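Local coordinates for protein dihydropteridine reductase (Caenorhabditis elegans, PDB 1OOE) that probably regenerates tetrahydrobiopterin by reducing quinonoid dihydrobiopterin with NADH or NADPH, as a homodimeric short-chain dehydrogenase/reductase, at residues Ala80-Ala84 against Met100-Ser104; Ala220-Ile224 against Thr232-Gln236. One frame throughout, in Å; residues are numbered along the deposited sequence.

Interaction 1 (Ala80-Ala84 against Met100-Ser104); sequences AGGWA and MIKQS
Here an extended loop packs over one face of a helix: residues 80-84, in the loop that follows strand 73-78, run across helix 93-118 at Met100-Ser104, where the helix has a wider pi-type turn at 101-104. This surface contact buries 265 Å² counting both sides. The backbones come nearest at Gly81, with Gly81 CA 4.6 Å from Gln103 CA; Trp83 CA is 6.9 Å from Met100 CA. One direct hydrogen bond joins the segments, from Gly82 N to Gln103 OE1 (2.6 Å, 134° at the hydrogen): the CA-to-CB bond of Gln103 points toward the loop, and its m,t conformation carries OE1 to Gly82 N. At Gly81 (phi/psi 115/150) a CB would sit tightly against Gln103 O and jam against the preceding carbonyl, while at Gly82 it would clash with Gln103 OE1. In the Rossmann-type fold of short-chain dehydrogenases, the loop after the fourth strand commonly borders the cofactor cleft; the side chain of Ala80 lies near, without touching, Gly11, Gly13 and Gly16, which probably form the family's GxGxxG turn. Two waters bridge the remaining gap through Ser104 OG: one lies 2.6 Å from this atom and donates to Ala80 O (2.8 Å), the other lies 2.8 Å from it and donates to Gly82 O (3.0 Å). Further along, Met100 (chi1 and chi2 both m) brings its SD to 3.6 Å from Ala84 N and its CE to 3.8 Å from Ala84 CB. Trp83 turns its CB away from the helix, and its ring meets Tyr143 edge-to-face.

Interaction 2 (Ala220-Ile224 against Thr232-Gln236); sequences ALLKI and TITPQ
Residues 221-224 and 232-235 are antiparallel neighbours in the beta hairpin of strands 221-227 and 230-235, which closes one edge of the chain's Rossmann-type sheet; the axes of the short strands approach to 4.5 Å, with 147° between their N-to-C directions. Lys223 and Thr234 form the hydrogen-bonded pair (CA-CA 5.2 Å), with Lys223 N to Thr234 O at 3.1 Å and Thr234 N to Lys223 O at 2.9 Å. The non-hydrogen-bonded pairs Leu222-Pro235 and Ile224-Ile233 lie on either side, each with CA atoms 4.6 Å apart. Pairing carries on to the C-terminus, where Gln236 N donates to Leu221 O (2.9 Å), and a water joins Leu221 N (3.1 Å) to Gln236 O (2.6 Å). Leu222, Ile224, Ile233 and Pro235 share one face, covered in part by helix 198-210; Leu222 CB meets Ile233 CG2 at 3.7 Å, Leu222 CD2 meets Pro235 CG at 3.9 Å, and Ile224 CG1 meets Ile233 CG1 at 4.0 Å. On the other face the all-trans Lys223 chain leads away from the partner strand. Gln236 (chi1 and chi2 both m) folds back there, placing NE2 3.6 Å from Lys223 CB and 3.0 Å from Thr234 O, to which it donates a hydrogen bond.

Interaction 1 and interaction 2 follow one another along the chain without touching: their centres are 21 Å apart and their nearest atoms about 12 Å. They belong to different parts of one sheet. The loop of 80-84 leaves strand 73-78, in the interior of the sheet, whereas 220-224 and 232-236 form its edge hairpin; strands 123-128 and 169-175 lie between. Interaction 1 is the one near the glycine-rich pattern, consistent with a place beside the dinucleotide cleft. At interaction 2 the side chain of Ile233 is about 4 Å from a bound MES molecule, probably derived from the crystallisation liquor. Trp53 of the second subunit packs on Ile101, a residue of segment 100-104 that does not meet the loop; no residue of that subunit touches interaction 2.

Interaction 1 (Ala80-Ala84 against Met100-Ser104)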
loop_
_atom_site.group_PDB
_atom_site.type_symbol
_atom_site.label_atom_id
_atom_site.label_comp_id
_atom_site.label_asym_id
_atom_site.label_seq_id
_atom_site.Cartn_x
_atom_site.Cartn_y
_atom_site.Cartn_z
ATOM N N ALA A 80 8.952 13.465 -1.816
ATOM C CA ALA A 80 7.663 14.144 -1.692
ATOM C C ALA A 80 6.724 13.506 -0.668
ATOM O O ALA A 80 6.862 12.334 -0.326
ATOM C CB ALA A 80 6.980 14.188 -3.051
ATOM N N GLY A 81 5.766 14.290 -0.177
ATOM C CA GLY A 81 4.803 13.755 0.770
ATOM C C GLY A 81 4.809 14.316 2.179
ATOM O O GLY A 81 5.846 14.729 2.695
ATOM N N GLY A 82 3.631 14.306 2.802
ATOM C CA GLY A 82 3.481 14.806 4.159
ATOM C C GLY A 82 2.897 13.753 5.087
ATOM O O GLY A 82 3.060 12.557 4.851
ATOM N N TRP A 83 2.209 14.190 6.138
ATOM C CA TRP A 83 1.620 13.261 7.104
ATOM C C TRP A 83 0.195 13.614 7.532
ATOM O O TRP A 83 -0.200 14.779 7.548
ATOM C CB TRP A 83 2.500 13.197 8.356
ATOM C CG TRP A 83 2.056 12.191 9.394
ATOM C CD1 TRP A 83 2.426 10.878 9.472
ATOM C CD2 TRP A 83 1.206 12.433 10.527
ATOM N NE1 TRP A 83 1.871 10.290 10.583
ATOM C CE2 TRP A 83 1.119 11.222 11.249
ATOM C CE3 TRP A 83 0.514 13.556 11.004
ATOM C CZ2 TRP A 83 0.367 11.101 12.427
ATOM C CZ3 TRP A 83 -0.235 13.435 12.179
ATOM C CH2 TRP A 83 -0.298 12.216 12.874
ATOM N N ALA A 84 -0.555 12.573 7.885
ATOM C CA ALA A 84 -1.929 12.665 8.379
ATOM C C ALA A 84 -2.129 11.340 9.110
ATOM O O ALA A 84 -1.845 10.280 8.557
ATOM C CB ALA A 84 -2.923 12.798 7.220
ATOM N N MET A 100 -2.755 9.995 2.207
ATOM C CA MET A 100 -1.453 9.346 2.325
ATOM C C MET A 100 -1.069 8.520 1.100
ATOM O O MET A 100 0.108 8.443 0.748
ATOM C CB MET A 100 -1.399 8.498 3.599
ATOM C CG MET A 100 -1.393 9.341 4.871
ATOM S SD MET A 100 -0.035 10.556 4.917
ATOM C CE MET A 100 -0.820 12.025 4.206
ATOM N N ILE A 101 -2.047 7.900 0.447
ATOM C CA ILE A 101 -1.745 7.134 -0.760
ATOM C C ILE A 101 -1.323 8.148 -1.824
ATOM O O ILE A 101 -0.310 7.970 -2.509
ATOM C CB ILE A 101 -2.982 6.359 -1.276
ATOM C CG1 ILE A 101 -3.340 5.223 -0.309
ATOM C CG2 ILE A 101 -2.718 5.826 -2.688
ATOM C CD1 ILE A 101 -2.358 4.064 -0.286
ATOM N N LYS A 102 -2.102 9.219 -1.946
ATOM C CA LYS A 102 -1.826 10.268 -2.926
ATOM C C LYS A 102 -0.477 10.949 -2.727
ATOM O O LYS A 102 0.186 11.325 -3.696
ATOM C CB LYS A 102 -2.943 11.320 -2.898
ATOM C CG LYS A 102 -4.252 10.829 -3.496
ATOM C CD LYS A 102 -5.414 11.780 -3.220
ATOM C CE LYS A 102 -6.648 11.350 -3.996
ATOM N NZ LYS A 102 -7.884 12.067 -3.553
ATOM N N GLN A 103 -0.060 11.097 -1.474
ATOM C CA GLN A 103 1.203 11.759 -1.174
ATOM C C GLN A 103 2.459 10.892 -1.269
ATOM O O GLN A 103 3.478 11.343 -1.791
ATOM C CB GLN A 103 1.125 12.410 0.209
ATOM C CG GLN A 103 0.292 13.685 0.228
ATOM C CD GLN A 103 0.096 14.238 1.626
ATOM O OE1 GLN A 103 1.019 14.249 2.437
ATOM N NE2 GLN A 103 -1.111 14.715 1.909
ATOM N N SER A 104 2.391 9.658 -0.775
ATOM C CA SER A 104 3.546 8.758 -0.798
ATOM C C SER A 104 3.569 7.730 -1.930
ATOM O O SER A 104 4.611 7.508 -2.549
ATOM C CB SER A 104 3.664 8.012 0.536
ATOM O OG SER A 104 4.083 8.880 1.576
HETATM O O HOH W 1 5.735 10.883 1.807
HETATM O O HOH W 2 2.259 10.669 2.676
#

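Interaction 2 (Ala220-Ile224 against Thr232-Gln236)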
loop_
_atom_site.group_PDB
_atom_site.type_symbol
_atom_site.label_atom_id
_atom_site.label_comp_id
_atom_site.label_asym_id
_atom_site.label_seq_id
_atom_site.Cartn_x
_atom_site.Cartn_y
_atom_site.Cartn_z
ATOM N N ALA A 220 17.435 -2.093 -0.514
ATOM C CA ALA A 220 17.613 -1.872 0.916
ATOM C C ALA A 220 16.690 -0.812 1.513
ATOM O O ALA A 220 16.419 0.212 0.891
ATOM C CB ALA A 220 19.067 -1.498 1.201
ATOM N N LEU A 221 16.214 -1.086 2.726
ATOM C CA LEU A 221 15.371 -0.162 3.481
ATOM C C LEU A 221 16.377 0.329 4.522
ATOM O O LEU A 221 16.752 -0.411 5.432
ATOM C CB LEU A 221 14.206 -0.914 4.140
ATOM C CG LEU A 221 13.279 -1.678 3.182
ATOM C CD1 LEU A 221 12.202 -2.393 3.981
ATOM C CD2 LEU A 221 12.641 -0.718 2.184
ATOM N N LEU A 222 16.814 1.576 4.369
ATOM C CA LEU A 222 17.849 2.163 5.219
ATOM C C LEU A 222 17.379 3.052 6.365
ATOM O O LEU A 222 16.996 4.200 6.148
ATOM C CB LEU A 222 18.811 2.957 4.331
ATOM C CG LEU A 222 19.322 2.185 3.106
ATOM C CD1 LEU A 222 20.008 3.143 2.131
ATOM C CD2 LEU A 222 20.278 1.086 3.544
ATOM N N LYS A 223 17.432 2.523 7.584
ATOM C CA LYS A 223 17.024 3.295 8.754
ATOM C C LYS A 223 18.189 4.201 9.149
ATOM O O LYS A 223 19.314 3.739 9.349
ATOM C CB LYS A 223 16.656 2.357 9.908
ATOM C CG LYS A 223 16.087 3.062 11.132
ATOM C CD LYS A 223 15.607 2.044 12.154
ATOM C CE LYS A 223 15.030 2.706 13.395
ATOM N NZ LYS A 223 14.534 1.680 14.357
ATOM N N ILE A 224 17.915 5.495 9.259
ATOM C CA ILE A 224 18.952 6.454 9.592
ATOM C C ILE A 224 18.729 7.059 10.970
ATOM O O ILE A 224 17.689 7.663 11.236
ATOM C CB ILE A 224 19.008 7.561 8.530
ATOM C CG1 ILE A 224 19.237 6.919 7.157
ATOM C CG2 ILE A 224 20.121 8.554 8.857
ATOM C CD1 ILE A 224 19.245 7.897 6.002
ATOM N N THR A 232 24.124 7.250 11.624
ATOM C CA THR A 232 24.367 5.884 11.180
ATOM C C THR A 232 23.251 5.397 10.259
ATOM O O THR A 232 22.084 5.735 10.458
ATOM C CB THR A 232 24.455 4.923 12.388
ATOM O OG1 THR A 232 25.498 5.355 13.271
ATOM C CG2 THR A 232 24.747 3.505 11.926
ATOM N N ILE A 233 23.622 4.615 9.248
ATOM C CA ILE A 233 22.663 4.049 8.301
ATOM C C ILE A 233 22.676 2.533 8.501
ATOM O O ILE A 233 23.703 1.884 8.304
ATOM C CB ILE A 233 23.054 4.369 6.843
ATOM C CG1 ILE A 233 23.113 5.885 6.645
ATOM C CG2 ILE A 233 22.047 3.742 5.874
ATOM C CD1 ILE A 233 23.550 6.298 5.251
ATOM N N THR A 234 21.537 1.975 8.895
ATOM C CA THR A 234 21.440 0.541 9.146
ATOM C C THR A 234 20.360 -0.137 8.302
ATOM O O THR A 234 19.174 0.160 8.447
ATOM C CB THR A 234 21.113 0.265 10.638
ATOM O OG1 THR A 234 22.012 1.000 11.476
ATOM C CG2 THR A 234 21.245 -1.218 10.951
ATOM N N PRO A 235 20.760 -1.042 7.394
ATOM C CA PRO A 235 19.785 -1.745 6.555
ATOM C C PRO A 235 18.890 -2.605 7.451
ATOM O O PRO A 235 19.377 -3.240 8.392
ATOM C CB PRO A 235 20.666 -2.596 5.641
ATOM C CG PRO A 235 21.920 -1.796 5.537
ATOM C CD PRO A 235 22.135 -1.335 6.952
ATOM N N GLN A 236 17.591 -2.615 7.162
ATOM C CA GLN A 236 16.631 -3.391 7.943
ATOM C C GLN A 236 16.210 -4.670 7.228
ATOM O O GLN A 236 16.724 -4.920 6.119
ATOM C CB GLN A 236 15.389 -2.546 8.248
ATOM C CG GLN A 236 15.680 -1.273 9.022
ATOM C CD GLN A 236 16.276 -1.543 10.394
ATOM O OE1 GLN A 236 15.639 -2.159 11.247
ATOM N NE2 GLN A 236 17.501 -1.080 10.612
ATOM O OXT GLN A 236 15.373 -5.409 7.788
HETATM O O HOH W 3 16.789 -3.920 3.711
HETATM O O HOH W 4 20.524 3.297 12.020
#